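Local coordinates for protein nicastrin (Dictyostelium purpureum, PDB 4R12) that is a subunit of the gamma-secretase complex, probably essential for its intramembrane cleavage of proteins such as Notch receptors and the amyloid precursor protein, at residues 311-316 and 542-547. Numbering follows the deposited sequence.
Sequences QTQINF and NTHLHN. With NAG (2-acetamido-2-deoxy-beta-D-glucopyranose), chain B.
A pair of side-chain amides, Gln313 and Asn542, joins the last turn of helix 309-313 in the nicastrin large lobe to strand 542-548, which runs antiparallel to strand 192-203. The two amides arrive from opposite directions and lie almost in one plane, 12° apart, each giving an N-H and taking one. Asn542 ND2 donates to Gln313 OE1 over 2.9 Å, meeting a lone pair in the carbonyl plane; in return Gln313 NE2 reaches Asn542 OD1 at 3.1 Å, tilted out of the Asn542 carbonyl plane. Gln313 reaches across to the strand with its chain extended beyond CG (chi2 -175°). From the other face of the Asn542 amide plane comes His544 NE2, two residues along the strand, with a short, nearly straight bond of 2.6 Å to Asn542 OD1 (169° at the hydrogen). OD1 is thus gripped by two donors, and the imidazole, which holds Asp307 through ND1, helps fix which way round the Asn542 amide sits. The loop after strand 192-203 closes the cluster: Ile208 N also donates to Gln313 OE1, and Asn542 ND2 also serves Ser205 O. A leucine in place of Asn542 would probably leave His544 NE2 and Gln313 NE2 without their shared acceptor and Ser205 O short of a donor, with Gln313 OE1 keeping Ile208 N. Two residues past Gln313, Asn315 carries an N-linked glycan, its ND2 bonded to NAG C1 at 1.4 Å. The whole is a reciprocal side-chain amide pair, its two N-H...O=C bonds closing a ring between Gln313 and Asn542, which ties the end of helix 309-313 to strand 542-548.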
ATOM      1  N   GLN A 311     -22.205  -2.037  11.039  1.00 35.27           N
ATOM      2  CA  GLN A 311     -23.209  -1.375  11.867  1.00 39.01           C
ATOM      3  C   GLN A 311     -23.869  -2.392  12.776  1.00 39.13           C
ATOM      4  O   GLN A 311     -24.120  -2.128  13.950  1.00 40.64           O
ATOM      5  CB  GLN A 311     -24.267  -0.680  11.007  1.00 39.38           C
ATOM      6  CG  GLN A 311     -25.310   0.079  11.827  1.00 44.53           C
ATOM      7  CD  GLN A 311     -26.440   0.627  10.976  1.00 45.79           C
ATOM      8  OE1 GLN A 311     -27.081  -0.110  10.219  1.00 48.41           O
ATOM      9  NE2 GLN A 311     -26.691   1.925  11.093  1.00 44.90           N
ATOM     10  N   THR A 312     -24.137  -3.564  12.215  1.00 36.59           N
ATOM     11  CA  THR A 312     -24.792  -4.641  12.935  1.00 38.02           C
ATOM     12  C   THR A 312     -23.955  -5.188  14.095  1.00 40.79           C
ATOM     13  O   THR A 312     -24.486  -5.498  15.160  1.00 40.81           O
ATOM     14  CB  THR A 312     -25.130  -5.801  11.968  1.00 39.28           C
ATOM     15  OG1 THR A 312     -25.922  -5.306  10.880  1.00 40.14           O
ATOM     16  CG2 THR A 312     -25.887  -6.908  12.683  1.00 42.77           C
ATOM     17  N   GLN A 313     -22.644  -5.287  13.898  1.00 37.03           N
ATOM     18  CA  GLN A 313     -21.810  -6.069  14.805  1.00 36.05           C
ATOM     19  C   GLN A 313     -20.750  -5.312  15.595  1.00 35.46           C
ATOM     20  O   GLN A 313     -20.299  -5.791  16.648  1.00 35.03           O
ATOM     21  CB  GLN A 313     -21.092  -7.169  14.021  1.00 34.85           C
ATOM     22  CG  GLN A 313     -22.000  -8.117  13.274  1.00 38.84           C
ATOM     23  CD  GLN A 313     -21.218  -9.240  12.631  1.00 37.01           C
ATOM     24  OE1 GLN A 313     -20.397  -9.884  13.283  1.00 35.30           O
ATOM     25  NE2 GLN A 313     -21.458  -9.473  11.343  1.00 37.10           N
ATOM     26  N   ILE A 314     -20.303  -4.176  15.088  1.00 35.70           N
ATOM     27  CA  ILE A 314     -19.153  -3.534  15.703  1.00 35.45           C
ATOM     28  C   ILE A 314     -19.559  -2.289  16.468  1.00 36.79           C
ATOM     29  O   ILE A 314     -20.106  -1.329  15.923  1.00 37.15           O
ATOM     30  CB  ILE A 314     -18.054  -3.183  14.667  1.00 33.43           C
ATOM     31  CG1 ILE A 314     -17.516  -4.469  14.026  1.00 33.89           C
ATOM     32  CG2 ILE A 314     -16.893  -2.440  15.341  1.00 30.81           C
ATOM     33  CD1 ILE A 314     -16.466  -4.226  12.963  1.00 32.46           C
ATOM     34  N   ASN A 315     -19.343  -2.314  17.772  1.00 40.27           N
ATOM     35  CA  ASN A 315     -19.531  -1.168  18.648  1.00 38.68           C
ATOM     36  C   ASN A 315     -18.188  -0.547  18.944  1.00 36.43           C
ATOM     37  O   ASN A 315     -17.373  -1.167  19.526  1.00 37.90           O
ATOM     38  CB  ASN A 315     -20.204  -1.623  19.933  1.00 43.51           C
ATOM     39  CG  ASN A 315     -20.469  -0.497  20.905  1.00 44.48           C
ATOM     40  OD1 ASN A 315     -19.877   0.542  20.835  1.00 42.29           O
ATOM     41  ND2 ASN A 315     -21.361  -0.734  21.827  1.00 48.16           N
ATOM     42  N   PHE A 316     -17.968   0.674  18.504  1.00 34.20           N
ATOM     43  CA  PHE A 316     -16.696   1.324  18.668  1.00 36.74           C
ATOM     44  C   PHE A 316     -16.192   1.244  20.082  1.00 37.85           C
ATOM     45  O   PHE A 316     -15.065   0.963  20.311  1.00 35.64           O
ATOM     46  CB  PHE A 316     -16.747   2.778  18.231  1.00 36.55           C
ATOM     47  CG  PHE A 316     -15.439   3.497  18.348  1.00 37.61           C
ATOM     48  CD1 PHE A 316     -14.536   3.459  17.343  1.00 36.20           C
ATOM     49  CD2 PHE A 316     -15.133   4.224  19.457  1.00 37.67           C
ATOM     50  CE1 PHE A 316     -13.342   4.111  17.436  1.00 35.64           C
ATOM     51  CE2 PHE A 316     -13.959   4.895  19.560  1.00 37.14           C
ATOM     52  CZ  PHE A 316     -13.051   4.838  18.546  1.00 39.00           C
ATOM     53  N   ASN A 542     -17.317 -14.180   8.083  1.00 28.21           N
ATOM     54  CA  ASN A 542     -17.569 -12.847   8.629  1.00 28.29           C
ATOM     55  C   ASN A 542     -16.464 -11.873   8.211  1.00 26.66           C
ATOM     56  O   ASN A 542     -15.757 -11.300   9.049  1.00 24.96           O
ATOM     57  CB  ASN A 542     -17.688 -12.920  10.157  1.00 29.80           C
ATOM     58  CG  ASN A 542     -18.406 -11.726  10.748  1.00 32.19           C
ATOM     59  OD1 ASN A 542     -19.015 -10.937  10.034  1.00 31.56           O
ATOM     60  ND2 ASN A 542     -18.340 -11.594  12.063  1.00 33.34           N
ATOM     61  N   THR A 543     -16.337 -11.697   6.899  1.00 28.30           N
ATOM     62  CA  THR A 543     -15.284 -10.888   6.283  1.00 26.79           C
ATOM     63  C   THR A 543     -15.930  -9.890   5.337  1.00 27.00           C
ATOM     64  O   THR A 543     -16.825 -10.253   4.577  1.00 28.84           O
ATOM     65  CB  THR A 543     -14.291 -11.778   5.510  1.00 25.57           C
ATOM     66  OG1 THR A 543     -13.664 -12.688   6.422  1.00 25.74           O
ATOM     67  CG2 THR A 543     -13.214 -10.945   4.791  1.00 24.20           C
ATOM     68  N   HIS A 544     -15.482  -8.638   5.369  1.00 26.07           N
ATOM     69  CA  HIS A 544     -16.244  -7.550   4.756  1.00 27.42           C
ATOM     70  C   HIS A 544     -15.362  -6.460   4.172  1.00 26.86           C
ATOM     71  O   HIS A 544     -14.349  -6.078   4.764  1.00 25.31           O
ATOM     72  CB  HIS A 544     -17.200  -6.939   5.797  1.00 27.66           C
ATOM     73  CG  HIS A 544     -18.033  -7.964   6.502  1.00 29.76           C
ATOM     74  ND1 HIS A 544     -19.160  -8.523   5.939  1.00 32.78           N
ATOM     75  CD2 HIS A 544     -17.866  -8.578   7.698  1.00 30.62           C
ATOM     76  CE1 HIS A 544     -19.669  -9.417   6.769  1.00 33.77           C
ATOM     77  NE2 HIS A 544     -18.903  -9.468   7.846  1.00 33.33           N
ATOM     78  N   LEU A 545     -15.755  -5.968   3.005  1.00 27.16           N
ATOM     79  CA  LEU A 545     -15.144  -4.779   2.437  1.00 26.68           C
ATOM     80  C   LEU A 545     -15.696  -3.513   3.086  1.00 27.73           C
ATOM     81  O   LEU A 545     -16.861  -3.478   3.482  1.00 28.72           O
ATOM     82  CB  LEU A 545     -15.400  -4.720   0.929  1.00 26.59           C
ATOM     83  CG  LEU A 545     -14.860  -5.876   0.085  1.00 26.52           C
ATOM     84  CD1 LEU A 545     -15.476  -5.825  -1.310  1.00 31.95           C
ATOM     85  CD2 LEU A 545     -13.348  -5.792  -0.006  1.00 25.25           C
ATOM     86  N   HIS A 546     -14.872  -2.472   3.163  1.00 26.32           N
ATOM     87  CA  HIS A 546     -15.370  -1.152   3.557  1.00 27.34           C
ATOM     88  C   HIS A 546     -14.681  -0.031   2.771  1.00 26.08           C
ATOM     89  O   HIS A 546     -13.468  -0.095   2.527  1.00 24.42           O
ATOM     90  CB  HIS A 546     -15.184  -0.908   5.056  1.00 27.00           C
ATOM     91  CG  HIS A 546     -16.158   0.084   5.607  1.00 28.54           C
ATOM     92  ND1 HIS A 546     -17.324  -0.296   6.239  1.00 30.00           N
ATOM     93  CD2 HIS A 546     -16.172   1.436   5.570  1.00 28.90           C
ATOM     94  CE1 HIS A 546     -18.002   0.784   6.590  1.00 31.54           C
ATOM     95  NE2 HIS A 546     -17.326   1.849   6.193  1.00 30.41           N
ATOM     96  N   ASN A 547     -15.463   0.972   2.366  1.00 27.21           N
ATOM     97  CA  ASN A 547     -14.944   2.146   1.665  1.00 26.23           C
ATOM     98  C   ASN A 547     -13.737   2.784   2.364  1.00 25.74           C
ATOM     99  O   ASN A 547     -13.751   2.983   3.579  1.00 26.66           O
ATOM    100  CB  ASN A 547     -16.018   3.232   1.538  1.00 27.93           C
ATOM    101  CG  ASN A 547     -17.104   2.904   0.525  1.00 30.16           C
ATOM    102  OD1 ASN A 547     -16.978   1.993  -0.304  1.00 28.14           O
ATOM    103  ND2 ASN A 547     -18.170   3.686   0.566  1.00 28.38           N
TER
HETATM  104  C1  NAG B   1     -21.449  -0.003  23.064  1.00 59.23           C
HETATM  105  C2  NAG B   1     -22.894  -0.004  23.482  1.00 60.53           C
HETATM  106  C3  NAG B   1     -23.122   0.600  24.848  1.00 61.73           C
HETATM  107  C4  NAG B   1     -21.996   0.434  25.836  1.00 61.58           C
HETATM  108  C5  NAG B   1     -20.632   0.318  25.188  1.00 60.22           C
HETATM  109  C6  NAG B   1     -19.566  -0.156  26.131  1.00 60.07           C
HETATM  110  C7  NAG B   1     -24.775   0.310  22.072  1.00 60.84           C
HETATM  111  C8  NAG B   1     -25.266   1.003  20.852  1.00 60.64           C
HETATM  112  N2  NAG B   1     -23.662   0.778  22.569  1.00 60.64           N
HETATM  113  O3  NAG B   1     -24.299   0.047  25.415  1.00 62.90           O
HETATM  114  O4  NAG B   1     -22.044   1.694  26.450  1.00 62.64           O
HETATM  115  O5  NAG B   1     -20.718  -0.579  24.112  1.00 59.27           O
HETATM  116  O6  NAG B   1     -19.908  -1.428  26.631  1.00 60.55           O
HETATM  117  O7  NAG B   1     -25.361  -0.604  22.562  1.00 61.37           O